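Local coordinates for quinone oxidoreductase 1 (Escherichia coli, PDB 1QOR), which catalyses the one-electron reduction of quinones to semiquinones with NADPH as electron donor, working as a homodimer, at residues L229-N240 with G257-S265; S121-Y129 with L276-I287. All blocks are in the same frame, centred on the assembly; numbering follows the deposited sequence.

Interaction 1 of 2, residues L229-N240 with G257-S265; sequences LQRRGLMVSFGN and GSLYVTRPS. With NDP (NADPH dihydro-nicotinamide-adenine-dinucleotide phosphate), chain D; SO4 (sulfate ion), chain C.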
loop_
_atom_site.group_PDB
_atom_site.type_symbol
_atom_site.label_atom_id
_atom_site.label_comp_id
_atom_site.label_asym_id
_atom_site.label_seq_id
_atom_site.Cartn_x
_atom_site.Cartn_y
_atom_site.Cartn_z
ATOM N N LEU A 229 -2.605 9.057 10.234
ATOM C CA LEU A 229 -2.407 7.619 10.399
ATOM C C LEU A 229 -1.364 7.156 11.384
ATOM O O LEU A 229 -0.336 7.780 11.526
ATOM C CB LEU A 229 -2.093 7.031 9.012
ATOM C CG LEU A 229 -2.926 6.057 8.157
ATOM C CD1 LEU A 229 -4.304 5.710 8.595
ATOM C CD2 LEU A 229 -2.845 6.542 6.708
ATOM N N GLN A 230 -1.686 6.079 12.085
ATOM C CA GLN A 230 -0.780 5.442 13.015
ATOM C C GLN A 230 0.332 4.699 12.210
ATOM O O GLN A 230 0.162 4.348 11.008
ATOM C CB GLN A 230 -1.520 4.373 13.824
ATOM C CG GLN A 230 -2.468 4.892 14.862
ATOM C CD GLN A 230 -3.245 3.765 15.552
ATOM O OE1 GLN A 230 -2.840 2.612 15.496
ATOM N NE2 GLN A 230 -4.385 4.095 16.162
ATOM N N ARG A 231 1.430 4.414 12.906
ATOM C CA ARG A 231 2.550 3.710 12.363
ATOM C C ARG A 231 1.958 2.453 11.737
ATOM O O ARG A 231 1.083 1.813 12.323
ATOM C CB ARG A 231 3.485 3.352 13.511
ATOM C CG ARG A 231 4.774 2.678 13.098
ATOM C CD ARG A 231 5.911 2.971 14.129
ATOM N NE ARG A 231 5.589 2.494 15.465
ATOM C CZ ARG A 231 5.301 1.222 15.745
ATOM N NH1 ARG A 231 5.305 0.293 14.789
ATOM N NH2 ARG A 231 4.964 0.873 16.980
ATOM N N ARG A 232 2.372 2.163 10.500
ATOM C CA ARG A 232 1.917 0.995 9.756
ATOM C C ARG A 232 0.440 0.972 9.455
ATOM O O ARG A 232 -0.114 -0.104 9.267
ATOM C CB ARG A 232 2.269 -0.293 10.486
ATOM C CG ARG A 232 3.747 -0.560 10.652
ATOM C CD ARG A 232 3.868 -2.036 10.767
ATOM N NE ARG A 232 4.394 -2.439 12.048
ATOM C CZ ARG A 232 4.208 -3.644 12.575
ATOM N NH1 ARG A 232 3.489 -4.558 11.922
ATOM N NH2 ARG A 232 4.781 -3.939 13.740
ATOM N N GLY A 233 -0.201 2.134 9.449
ATOM C CA GLY A 233 -1.619 2.217 9.132
ATOM C C GLY A 233 -1.862 2.043 7.646
ATOM O O GLY A 233 -0.914 2.005 6.839
ATOM N N LEU A 234 -3.132 1.967 7.263
ATOM C CA LEU A 234 -3.507 1.756 5.874
ATOM C C LEU A 234 -4.260 2.900 5.271
ATOM O O LEU A 234 -5.309 3.269 5.781
ATOM C CB LEU A 234 -4.362 0.512 5.745
ATOM C CG LEU A 234 -4.934 0.217 4.347
ATOM C CD1 LEU A 234 -3.868 -0.245 3.295
ATOM C CD2 LEU A 234 -5.996 -0.868 4.529
ATOM N N MET A 235 -3.736 3.449 4.175
ATOM C CA MET A 235 -4.372 4.547 3.464
ATOM C C MET A 235 -5.103 3.942 2.254
ATOM O O MET A 235 -4.461 3.276 1.413
ATOM C CB MET A 235 -3.311 5.579 3.031
ATOM C CG MET A 235 -3.763 6.573 1.966
ATOM S SD MET A 235 -5.085 7.678 2.519
ATOM C CE MET A 235 -5.056 9.062 1.346
ATOM N N VAL A 236 -6.440 4.076 2.218
ATOM C CA VAL A 236 -7.251 3.578 1.108
ATOM C C VAL A 236 -7.658 4.725 0.189
ATOM O O VAL A 236 -8.532 5.534 0.525
ATOM C CB VAL A 236 -8.495 2.793 1.606
ATOM C CG1 VAL A 236 -9.257 2.130 0.397
ATOM C CG2 VAL A 236 -8.061 1.700 2.616
ATOM N N SER A 237 -6.936 4.888 -0.924
ATOM C CA SER A 237 -7.242 5.942 -1.899
ATOM C C SER A 237 -8.219 5.315 -2.910
ATOM O O SER A 237 -7.831 4.449 -3.702
ATOM C CB SER A 237 -5.961 6.366 -2.587
ATOM O OG SER A 237 -6.208 7.474 -3.435
ATOM N N PHE A 238 -9.496 5.712 -2.885
ATOM C CA PHE A 238 -10.467 5.056 -3.751
ATOM C C PHE A 238 -11.311 5.985 -4.580
ATOM O O PHE A 238 -12.345 5.581 -5.092
ATOM C CB PHE A 238 -11.336 4.072 -2.916
ATOM C CG PHE A 238 -12.408 4.732 -2.059
ATOM C CD1 PHE A 238 -12.098 5.243 -0.806
ATOM C CD2 PHE A 238 -13.735 4.793 -2.508
ATOM C CE1 PHE A 238 -13.082 5.807 0.009
ATOM C CE2 PHE A 238 -14.741 5.357 -1.724
ATOM C CZ PHE A 238 -14.421 5.868 -0.453
ATOM N N GLY A 239 -10.874 7.230 -4.714
ATOM C CA GLY A 239 -11.612 8.194 -5.507
ATOM C C GLY A 239 -10.664 9.293 -5.985
ATOM O O GLY A 239 -9.526 9.373 -5.531
ATOM N N ASN A 240 -11.111 10.092 -6.957
ATOM C CA ASN A 240 -10.324 11.199 -7.502
ATOM C C ASN A 240 -11.268 12.415 -7.596
ATOM O O ASN A 240 -11.153 13.178 -8.566
ATOM C CB ASN A 240 -9.845 10.921 -8.953
ATOM C CG ASN A 240 -9.522 9.477 -9.214
ATOM O OD1 ASN A 240 -10.099 8.869 -10.106
ATOM N ND2 ASN A 240 -8.626 8.910 -8.438
ATOM N N GLY A 257 5.611 6.899 8.584
ATOM C CA GLY A 257 5.397 5.758 9.467
ATOM C C GLY A 257 5.330 4.351 8.891
ATOM O O GLY A 257 4.716 3.473 9.526
ATOM N N SER A 258 5.997 4.091 7.747
ATOM C CA SER A 258 5.974 2.762 7.108
ATOM C C SER A 258 4.514 2.369 6.840
ATOM O O SER A 258 4.066 1.278 7.171
ATOM C CB SER A 258 6.629 1.721 8.011
ATOM O OG SER A 258 8.018 1.994 8.200
ATOM N N LEU A 259 3.794 3.283 6.203
ATOM C CA LEU A 259 2.390 3.112 5.902
ATOM C C LEU A 259 2.160 2.220 4.684
ATOM O O LEU A 259 3.095 1.948 3.907
ATOM C CB LEU A 259 1.803 4.493 5.595
ATOM C CG LEU A 259 1.988 5.600 6.654
ATOM C CD1 LEU A 259 1.396 6.932 6.186
ATOM C CD2 LEU A 259 1.311 5.137 7.947
ATOM N N TYR A 260 0.930 1.697 4.596
ATOM C CA TYR A 260 0.480 0.928 3.450
ATOM C C TYR A 260 -0.540 1.811 2.696
ATOM O O TYR A 260 -1.181 2.705 3.274
ATOM C CB TYR A 260 -0.219 -0.346 3.830
ATOM C CG TYR A 260 0.615 -1.393 4.514
ATOM C CD1 TYR A 260 1.027 -1.236 5.840
ATOM C CD2 TYR A 260 0.870 -2.623 3.893
ATOM C CE1 TYR A 260 1.647 -2.272 6.524
ATOM C CE2 TYR A 260 1.500 -3.673 4.581
ATOM C CZ TYR A 260 1.871 -3.477 5.877
ATOM O OH TYR A 260 2.464 -4.495 6.537
ATOM N N VAL A 261 -0.584 1.656 1.378
ATOM C CA VAL A 261 -1.567 2.351 0.573
ATOM C C VAL A 261 -2.075 1.385 -0.508
ATOM O O VAL A 261 -1.337 0.508 -0.989
ATOM C CB VAL A 261 -1.052 3.708 0.024
ATOM C CG1 VAL A 261 0.199 3.520 -0.732
ATOM C CG2 VAL A 261 -2.111 4.348 -0.901
ATOM N N THR A 262 -3.360 1.491 -0.830
ATOM C CA THR A 262 -3.949 0.639 -1.842
ATOM C C THR A 262 -4.901 1.533 -2.579
ATOM O O THR A 262 -5.327 2.553 -2.028
ATOM C CB THR A 262 -4.691 -0.572 -1.251
ATOM O OG1 THR A 262 -5.214 -1.384 -2.321
ATOM C CG2 THR A 262 -5.850 -0.120 -0.320
ATOM N N ARG A 263 -5.069 1.271 -3.879
ATOM C CA ARG A 263 -5.976 2.065 -4.705
ATOM C C ARG A 263 -6.899 1.032 -5.361
ATOM O O ARG A 263 -6.639 0.559 -6.461
ATOM C CB ARG A 263 -5.198 2.873 -5.736
ATOM C CG ARG A 263 -5.923 4.133 -6.194
ATOM C CD ARG A 263 -7.382 3.858 -6.666
ATOM N NE ARG A 263 -8.076 5.091 -7.050
ATOM C CZ ARG A 263 -9.351 5.148 -7.429
ATOM N NH1 ARG A 263 -10.099 4.045 -7.468
ATOM N NH2 ARG A 263 -9.861 6.307 -7.820
ATOM N N PRO A 264 -7.999 0.674 -4.676
ATOM C CA PRO A 264 -8.960 -0.320 -5.172
ATOM C C PRO A 264 -10.075 0.192 -6.096
ATOM O O PRO A 264 -10.353 1.397 -6.186
ATOM C CB PRO A 264 -9.550 -0.870 -3.869
ATOM C CG PRO A 264 -9.711 0.403 -3.067
ATOM C CD PRO A 264 -8.429 1.196 -3.353
ATOM N N SER A 265 -10.703 -0.760 -6.780
ATOM C CA SER A 265 -11.823 -0.477 -7.653
ATOM C C SER A 265 -12.764 -1.663 -7.447
ATOM O O SER A 265 -12.368 -2.705 -6.909
ATOM C CB SER A 265 -11.391 -0.336 -9.124
ATOM O OG SER A 265 -11.101 -1.604 -9.669
HETATM P PA NDP D . -20.386 11.890 -4.038
HETATM O O1A NDP D . -21.870 11.902 -4.092
HETATM O O2A NDP D . -19.726 11.478 -2.770
HETATM O O5B NDP D . -19.805 13.235 -4.545
HETATM C C5B NDP D . -18.459 13.599 -4.389
HETATM C C4B NDP D . -18.320 14.398 -3.128
HETATM O O4B NDP D . -16.909 14.450 -2.967
HETATM C C3B NDP D . -18.777 15.863 -3.167
HETATM O O3B NDP D . -20.200 15.937 -2.887
HETATM C C2B NDP D . -17.797 16.538 -2.219
HETATM O O2B NDP D . -18.379 16.556 -0.921
HETATM C C1B NDP D . -16.494 15.627 -2.289
HETATM N N9A NDP D . -15.476 16.485 -2.916
HETATM C C8A NDP D . -14.360 16.961 -2.365
HETATM N N7A NDP D . -13.718 17.743 -3.242
HETATM C C5A NDP D . -14.471 17.723 -4.319
HETATM C C6A NDP D . -14.213 18.426 -5.488
HETATM N N6A NDP D . -13.147 19.202 -5.646
HETATM N N1A NDP D . -15.117 18.284 -6.458
HETATM C C2A NDP D . -16.227 17.506 -6.329
HETATM N N3A NDP D . -16.467 16.839 -5.198
HETATM C C4A NDP D . -15.584 16.950 -4.163
HETATM O O3 NDP D . -20.009 10.798 -5.130
HETATM P PN NDP D . -20.134 9.228 -5.253
HETATM O O1N NDP D . -20.813 8.614 -4.055
HETATM O O2N NDP D . -20.647 8.896 -6.636
HETATM O O5D NDP D . -18.531 8.852 -5.216
HETATM C C5D NDP D . -17.638 9.197 -4.166
HETATM C C4D NDP D . -16.226 8.896 -4.542
HETATM O O4D NDP D . -16.006 7.468 -4.568
HETATM C C3D NDP D . -15.833 9.420 -5.918
HETATM O O3D NDP D . -14.511 9.965 -5.876
HETATM C C2D NDP D . -15.895 8.133 -6.769
HETATM O O2D NDP D . -15.105 8.235 -7.926
HETATM C C1D NDP D . -15.354 7.082 -5.843
HETATM N N1N NDP D . -15.790 5.663 -5.953
HETATM C C2N NDP D . -14.847 4.666 -5.949
HETATM C C3N NDP D . -15.276 3.354 -6.040
HETATM C C7N NDP D . -14.275 2.206 -6.003
HETATM O O7N NDP D . -14.647 1.039 -6.038
HETATM N N7N NDP D . -13.014 2.578 -5.925
HETATM C C4N NDP D . -16.620 3.030 -6.126
HETATM C C5N NDP D . -17.568 4.060 -6.124
HETATM C C6N NDP D . -17.136 5.374 -6.046
HETATM P P2B NDP D . -17.986 17.743 0.178
HETATM O O1X NDP D . -18.568 17.268 1.452
HETATM O O2X NDP D . -16.518 17.793 0.199
HETATM O O3X NDP D . -18.607 18.954 -0.391
HETATM S S SO4 C . -13.443 5.281 -9.109
HETATM O O1 SO4 C . -12.650 6.347 -9.422
HETATM O O2 SO4 C . -14.853 5.708 -9.042
HETATM O O3 SO4 C . -12.861 4.521 -8.070
HETATM O O4 SO4 C . -13.494 4.237 -9.962
HETATM O O HOH W 1 -7.361 7.616 -5.918
#
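In Arg263 chi1 of -154° turns CG away from the backbone N, and a bend at chi2 (-52°) lays CG and CD along the carbonyl of Ser237 and the guanidinium against the backbone of Phe238 and Gly239. Phe238 C and Gly239 N lie over one face of that guanidinium, near its rim. At its edge Asn240 ND2 comes within 2.9 Å of Arg263 NH2; both are donors, so the approach is no hydrogen bond. The NH1/NH2 edge, away from Asn240, holds a sulfate ion, probably from the crystallisation liquor: Arg263 NH1 donates to its O3 (2.9 Å, 168°) and NH2 to its O1. NH1 also donates, at a bent angle, to Pro264 O, and a water accepts from Arg263 NE, donates to Gly239 O and hydrogen-bonds Ser237 OG, so the group is fixed from several directions. Upstream, strands 233-237 and 260-262 run parallel with helix 251-255 between them in sequence, a beta-alpha-beta unit at one border of the Rossmann-type nucleotide-binding sheet. Tyr260 N donates almost straight to Gly233 O (2.9 Å), Met235 N to Tyr260 O (2.8 Å), Thr262 N to Met235 O and Ser237 N to Thr262 O. Leu234 CD1 meets Tyr260 CB at 3.7 Å, the two side chains crossing at about a right angle, whereas Met235 CG and Val261 CG2 lie alongside on the other face. Strand 260-262 also pairs antiparallel with a strand of the second subunit, continuing the sheet across the dimer. Just past the C-terminal ends of the strands, Pro264 CG touches both Val236 CG1 and Phe238 CB. Phe238 brings its ring edge to the nicotinamide C2N of NADPH, and the carboxamide N7N donates to Pro264 O (2.9 Å).

Interaction 2 of 2, residues S121-Y129 with L276-I287; sequences SFLKGLTVY and LTEASNELFSLI. With NDP (NADPH dihydro-nicotinamide-adenine-dinucleotide phosphate), chain D.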
loop_
_atom_site.group_PDB
_atom_site.type_symbol
_atom_site.label_atom_id
_atom_site.label_comp_id
_atom_site.label_asym_id
_atom_site.label_seq_id
_atom_site.Cartn_x
_atom_site.Cartn_y
_atom_site.Cartn_z
ATOM N N SER A 121 -28.296 2.765 -4.682
ATOM C CA SER A 121 -27.372 2.159 -3.760
ATOM C C SER A 121 -26.634 0.916 -4.154
ATOM O O SER A 121 -25.851 0.412 -3.338
ATOM C CB SER A 121 -28.205 1.777 -2.537
ATOM O OG SER A 121 -29.153 0.780 -2.940
ATOM N N PHE A 122 -26.892 0.368 -5.335
ATOM C CA PHE A 122 -26.210 -0.882 -5.697
ATOM C C PHE A 122 -24.669 -0.769 -5.888
ATOM O O PHE A 122 -23.899 -1.428 -5.192
ATOM C CB PHE A 122 -26.901 -1.561 -6.894
ATOM C CG PHE A 122 -26.572 -3.035 -7.023
ATOM C CD1 PHE A 122 -26.850 -3.920 -5.978
ATOM C CD2 PHE A 122 -25.954 -3.527 -8.175
ATOM C CE1 PHE A 122 -26.515 -5.278 -6.079
ATOM C CE2 PHE A 122 -25.618 -4.882 -8.284
ATOM C CZ PHE A 122 -25.900 -5.755 -7.238
ATOM N N LEU A 123 -24.222 0.080 -6.807
ATOM C CA LEU A 123 -22.788 0.266 -7.028
ATOM C C LEU A 123 -22.128 0.821 -5.753
ATOM O O LEU A 123 -21.128 0.309 -5.297
ATOM C CB LEU A 123 -22.543 1.242 -8.200
ATOM C CG LEU A 123 -21.109 1.290 -8.762
ATOM C CD1 LEU A 123 -21.094 1.703 -10.258
ATOM C CD2 LEU A 123 -20.287 2.261 -7.947
ATOM N N LYS A 124 -22.705 1.874 -5.176
ATOM C CA LYS A 124 -22.141 2.474 -3.980
ATOM C C LYS A 124 -22.179 1.522 -2.751
ATOM O O LYS A 124 -21.226 1.498 -1.938
ATOM C CB LYS A 124 -22.873 3.778 -3.691
ATOM C CG LYS A 124 -22.708 4.857 -4.760
ATOM C CD LYS A 124 -23.789 5.963 -4.588
ATOM C CE LYS A 124 -24.009 6.822 -5.859
ATOM N NZ LYS A 124 -24.628 6.109 -7.075
ATOM N N GLY A 125 -23.220 0.697 -2.632
ATOM C CA GLY A 125 -23.312 -0.207 -1.484
ATOM C C GLY A 125 -22.317 -1.349 -1.589
ATOM O O GLY A 125 -21.758 -1.823 -0.575
ATOM N N LEU A 126 -22.121 -1.852 -2.810
ATOM C CA LEU A 126 -21.135 -2.928 -3.035
ATOM C C LEU A 126 -19.743 -2.356 -2.701
ATOM O O LEU A 126 -18.852 -3.066 -2.172
ATOM C CB LEU A 126 -21.198 -3.380 -4.496
ATOM C CG LEU A 126 -22.487 -4.110 -4.936
ATOM C CD1 LEU A 126 -22.342 -4.454 -6.387
ATOM C CD2 LEU A 126 -22.701 -5.412 -4.179
ATOM N N THR A 127 -19.540 -1.080 -3.031
ATOM C CA THR A 127 -18.289 -0.420 -2.701
ATOM C C THR A 127 -18.117 -0.335 -1.165
ATOM O O THR A 127 -17.079 -0.714 -0.612
ATOM C CB THR A 127 -18.283 0.987 -3.252
ATOM O OG1 THR A 127 -18.496 0.911 -4.659
ATOM C CG2 THR A 127 -16.955 1.672 -2.985
ATOM N N VAL A 128 -19.172 0.084 -0.462
ATOM C CA VAL A 128 -19.052 0.199 0.988
ATOM C C VAL A 128 -18.803 -1.175 1.576
ATOM O O VAL A 128 -17.984 -1.338 2.481
ATOM C CB VAL A 128 -20.280 0.897 1.627
ATOM C CG1 VAL A 128 -20.304 0.672 3.138
ATOM C CG2 VAL A 128 -20.236 2.377 1.302
ATOM N N TYR A 129 -19.464 -2.179 1.024
ATOM C CA TYR A 129 -19.267 -3.511 1.535
ATOM C C TYR A 129 -17.805 -3.987 1.408
ATOM O O TYR A 129 -17.221 -4.452 2.407
ATOM C CB TYR A 129 -20.217 -4.500 0.840
ATOM C CG TYR A 129 -19.943 -5.954 1.180
ATOM C CD1 TYR A 129 -20.353 -6.498 2.393
ATOM C CD2 TYR A 129 -19.261 -6.785 0.276
ATOM C CE1 TYR A 129 -20.115 -7.804 2.700
ATOM C CE2 TYR A 129 -19.013 -8.120 0.571
ATOM C CZ TYR A 129 -19.457 -8.609 1.777
ATOM O OH TYR A 129 -19.339 -9.945 2.024
ATOM N N LEU A 276 -20.609 -11.382 -6.299
ATOM C CA LEU A 276 -21.678 -10.420 -6.483
ATOM C C LEU A 276 -22.866 -10.853 -5.605
ATOM O O LEU A 276 -23.473 -10.033 -4.907
ATOM C CB LEU A 276 -22.079 -10.356 -7.961
ATOM C CG LEU A 276 -23.303 -9.508 -8.352
ATOM C CD1 LEU A 276 -23.116 -8.048 -7.968
ATOM C CD2 LEU A 276 -23.553 -9.632 -9.841
ATOM N N THR A 277 -23.125 -12.158 -5.596
ATOM C CA THR A 277 -24.203 -12.764 -4.831
ATOM C C THR A 277 -24.056 -12.633 -3.307
ATOM O O THR A 277 -25.003 -12.233 -2.620
ATOM C CB THR A 277 -24.353 -14.235 -5.221
ATOM O OG1 THR A 277 -24.950 -14.326 -6.519
ATOM C CG2 THR A 277 -25.237 -14.943 -4.244
ATOM N N GLU A 278 -22.896 -12.991 -2.772
ATOM C CA GLU A 278 -22.666 -12.859 -1.338
ATOM C C GLU A 278 -22.806 -11.385 -0.889
ATOM O O GLU A 278 -23.507 -11.080 0.110
ATOM C CB GLU A 278 -21.284 -13.374 -0.965
ATOM N N ALA A 279 -22.209 -10.470 -1.658
ATOM C CA ALA A 279 -22.278 -9.056 -1.335
ATOM C C ALA A 279 -23.695 -8.478 -1.449
ATOM O O ALA A 279 -24.070 -7.646 -0.626
ATOM C CB ALA A 279 -21.309 -8.268 -2.195
ATOM N N SER A 280 -24.458 -8.890 -2.470
ATOM C CA SER A 280 -25.835 -8.405 -2.686
ATOM C C SER A 280 -26.728 -8.874 -1.554
ATOM O O SER A 280 -27.645 -8.162 -1.131
ATOM C CB SER A 280 -26.450 -8.981 -3.976
ATOM O OG SER A 280 -25.836 -8.476 -5.132
ATOM N N ASN A 281 -26.510 -10.113 -1.134
ATOM C CA ASN A 281 -27.311 -10.676 -0.064
ATOM C C ASN A 281 -27.153 -9.836 1.189
ATOM O O ASN A 281 -28.143 -9.494 1.846
ATOM C CB ASN A 281 -26.965 -12.151 0.156
ATOM C CG ASN A 281 -27.499 -13.021 -0.957
ATOM O OD1 ASN A 281 -28.403 -12.620 -1.692
ATOM N ND2 ASN A 281 -26.932 -14.185 -1.118
ATOM N N GLU A 282 -25.924 -9.462 1.498
ATOM C CA GLU A 282 -25.682 -8.615 2.654
ATOM C C GLU A 282 -26.394 -7.258 2.477
ATOM O O GLU A 282 -27.240 -6.869 3.292
ATOM C CB GLU A 282 -24.181 -8.369 2.813
ATOM C CG GLU A 282 -23.439 -9.630 3.043
ATOM C CD GLU A 282 -23.855 -10.274 4.331
ATOM O OE1 GLU A 282 -24.260 -9.517 5.248
ATOM O OE2 GLU A 282 -23.749 -11.521 4.434
ATOM N N LEU A 283 -26.017 -6.544 1.423
ATOM C CA LEU A 283 -26.575 -5.246 1.116
ATOM C C LEU A 283 -28.108 -5.217 1.136
ATOM O O LEU A 283 -28.729 -4.345 1.740
ATOM C CB LEU A 283 -26.056 -4.786 -0.270
ATOM C CG LEU A 283 -26.599 -3.464 -0.780
ATOM C CD1 LEU A 283 -26.250 -2.312 0.176
ATOM C CD2 LEU A 283 -26.096 -3.186 -2.185
ATOM N N PHE A 284 -28.712 -6.137 0.405
ATOM C CA PHE A 284 -30.160 -6.186 0.287
ATOM C C PHE A 284 -30.827 -6.427 1.627
ATOM O O PHE A 284 -31.908 -5.901 1.881
ATOM C CB PHE A 284 -30.596 -7.309 -0.674
ATOM C CG PHE A 284 -30.296 -7.034 -2.123
ATOM C CD1 PHE A 284 -30.042 -5.735 -2.568
ATOM C CD2 PHE A 284 -30.320 -8.082 -3.056
ATOM C CE1 PHE A 284 -29.828 -5.482 -3.900
ATOM C CE2 PHE A 284 -30.102 -7.828 -4.412
ATOM C CZ PHE A 284 -29.860 -6.520 -4.826
ATOM N N SER A 285 -30.216 -7.252 2.461
ATOM C CA SER A 285 -30.853 -7.532 3.709
ATOM C C SER A 285 -30.822 -6.315 4.644
ATOM O O SER A 285 -31.774 -6.074 5.356
ATOM C CB SER A 285 -30.295 -8.815 4.328
ATOM O OG SER A 285 -29.021 -8.581 4.868
ATOM N N LEU A 286 -29.815 -5.458 4.488
ATOM C CA LEU A 286 -29.652 -4.265 5.308
ATOM C C LEU A 286 -30.595 -3.148 4.885
ATOM O O LEU A 286 -31.006 -2.331 5.713
ATOM C CB LEU A 286 -28.211 -3.782 5.229
ATOM C CG LEU A 286 -27.178 -4.006 6.359
ATOM C CD1 LEU A 286 -27.573 -4.960 7.491
ATOM C CD2 LEU A 286 -25.865 -4.416 5.709
ATOM N N ILE A 287 -30.894 -3.072 3.588
ATOM C CA ILE A 287 -31.826 -2.058 3.078
ATOM C C ILE A 287 -33.292 -2.462 3.389
ATOM O O ILE A 287 -34.091 -1.615 3.820
ATOM C CB ILE A 287 -31.660 -1.851 1.562
ATOM C CG1 ILE A 287 -30.334 -1.172 1.279
ATOM C CG2 ILE A 287 -32.800 -1.016 1.007
ATOM C CD1 ILE A 287 -29.949 -1.221 -0.187
HETATM P PA NDP D . -20.386 11.890 -4.038
HETATM O O1A NDP D . -21.870 11.902 -4.092
HETATM O O2A NDP D . -19.726 11.478 -2.770
HETATM O O5B NDP D . -19.805 13.235 -4.545
HETATM C C5B NDP D . -18.459 13.599 -4.389
HETATM C C4B NDP D . -18.320 14.398 -3.128
HETATM O O4B NDP D . -16.909 14.450 -2.967
HETATM C C3B NDP D . -18.777 15.863 -3.167
HETATM O O3B NDP D . -20.200 15.937 -2.887
HETATM C C2B NDP D . -17.797 16.538 -2.219
HETATM O O2B NDP D . -18.379 16.556 -0.921
HETATM C C1B NDP D . -16.494 15.627 -2.289
HETATM N N9A NDP D . -15.476 16.485 -2.916
HETATM C C8A NDP D . -14.360 16.961 -2.365
HETATM N N7A NDP D . -13.718 17.743 -3.242
HETATM C C5A NDP D . -14.471 17.723 -4.319
HETATM C C6A NDP D . -14.213 18.426 -5.488
HETATM N N6A NDP D . -13.147 19.202 -5.646
HETATM N N1A NDP D . -15.117 18.284 -6.458
HETATM C C2A NDP D . -16.227 17.506 -6.329
HETATM N N3A NDP D . -16.467 16.839 -5.198
HETATM C C4A NDP D . -15.584 16.950 -4.163
HETATM O O3 NDP D . -20.009 10.798 -5.130
HETATM P PN NDP D . -20.134 9.228 -5.253
HETATM O O1N NDP D . -20.813 8.614 -4.055
HETATM O O2N NDP D . -20.647 8.896 -6.636
HETATM O O5D NDP D . -18.531 8.852 -5.216
HETATM C C5D NDP D . -17.638 9.197 -4.166
HETATM C C4D NDP D . -16.226 8.896 -4.542
HETATM O O4D NDP D . -16.006 7.468 -4.568
HETATM C C3D NDP D . -15.833 9.420 -5.918
HETATM O O3D NDP D . -14.511 9.965 -5.876
HETATM C C2D NDP D . -15.895 8.133 -6.769
HETATM O O2D NDP D . -15.105 8.235 -7.926
HETATM C C1D NDP D . -15.354 7.082 -5.843
HETATM N N1N NDP D . -15.790 5.663 -5.953
HETATM C C2N NDP D . -14.847 4.666 -5.949
HETATM C C3N NDP D . -15.276 3.354 -6.040
HETATM C C7N NDP D . -14.275 2.206 -6.003
HETATM O O7N NDP D . -14.647 1.039 -6.038
HETATM N N7N NDP D . -13.014 2.578 -5.925
HETATM C C4N NDP D . -16.620 3.030 -6.126
HETATM C C5N NDP D . -17.568 4.060 -6.124
HETATM C C6N NDP D . -17.136 5.374 -6.046
HETATM P P2B NDP D . -17.986 17.743 0.178
HETATM O O1X NDP D . -18.568 17.268 1.452
HETATM O O2X NDP D . -16.518 17.793 0.199
HETATM O O3X NDP D . -18.607 18.954 -0.391
#
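Phe122 projects from helix 121-129 into a hole on helix 276-287 formed by Leu276, Ser280, Leu283 and Phe284. From CB, chi1 of -160° sets CG opposite the backbone N and sends the ring out to the other helix. Along one side of the ring, CD1 touches Leu283 CD2 at 3.9 Å and CE1 reaches Phe284 CZ; the two phenyl planes are 25° apart but slid so far that the rings barely overlap. On the other side CE2 brushes Leu276 CD1, and at the tip CZ meets the same methyl at 3.7 Å. Ser280 OG lies in the ring plane at the edge, 3.4 Å from CE1, while donating to Leu276 O within its own helix. Leu126 CD1 rests over one face of the ring, near the rim.

Leu283 returns the knob, its side chain entering among Ser121, Phe122, Gly125 and Leu126. CD1 lies 4.0 Å from Gly125 CA, where the missing side chain makes room for it. Farther along, Leu126 CD2 packs on Ala279 CB, and Ala279 CA sits over the face of the Tyr129 ring in a CH-pi contact. This knobs-into-holes crossing, with the short helix axes at 106°, joins helix 115-135 to helix 273-288. Leu123 and Thr127, in the same segment as Phe122, touch the nicotinamide of NADPH. No hydrogen bond links the two segments, so the hold probably rests mainly on apolar burial and fit of shape, with the CH-pi contact added, the hydroxyl proton of Ser280 being used within its own helix.

Both contacts are largely buried, interaction 1 coming to the surface at Arg231 and interaction 2 at Glu282, and both reach NADPH, yet they hold different elements. Interaction 1 joins neighbouring strands at one border of the parallel sheet through regular backbone hydrogen bonds, then turns polar beyond the strand ends, around the cofactor's carboxamide; its outer strand is also part of the dimer interface. Interaction 2 packs two helices far apart in sequence by interlocking apolar side chains, and the second subunit does not touch it. The centres of interactions 1 and 2 lie about 23 Å apart. Helix 115-135 connects the two regions: Tyr130 and Leu131, just after residues 121-129, pack against Pro264 and Phe238 of interaction 1.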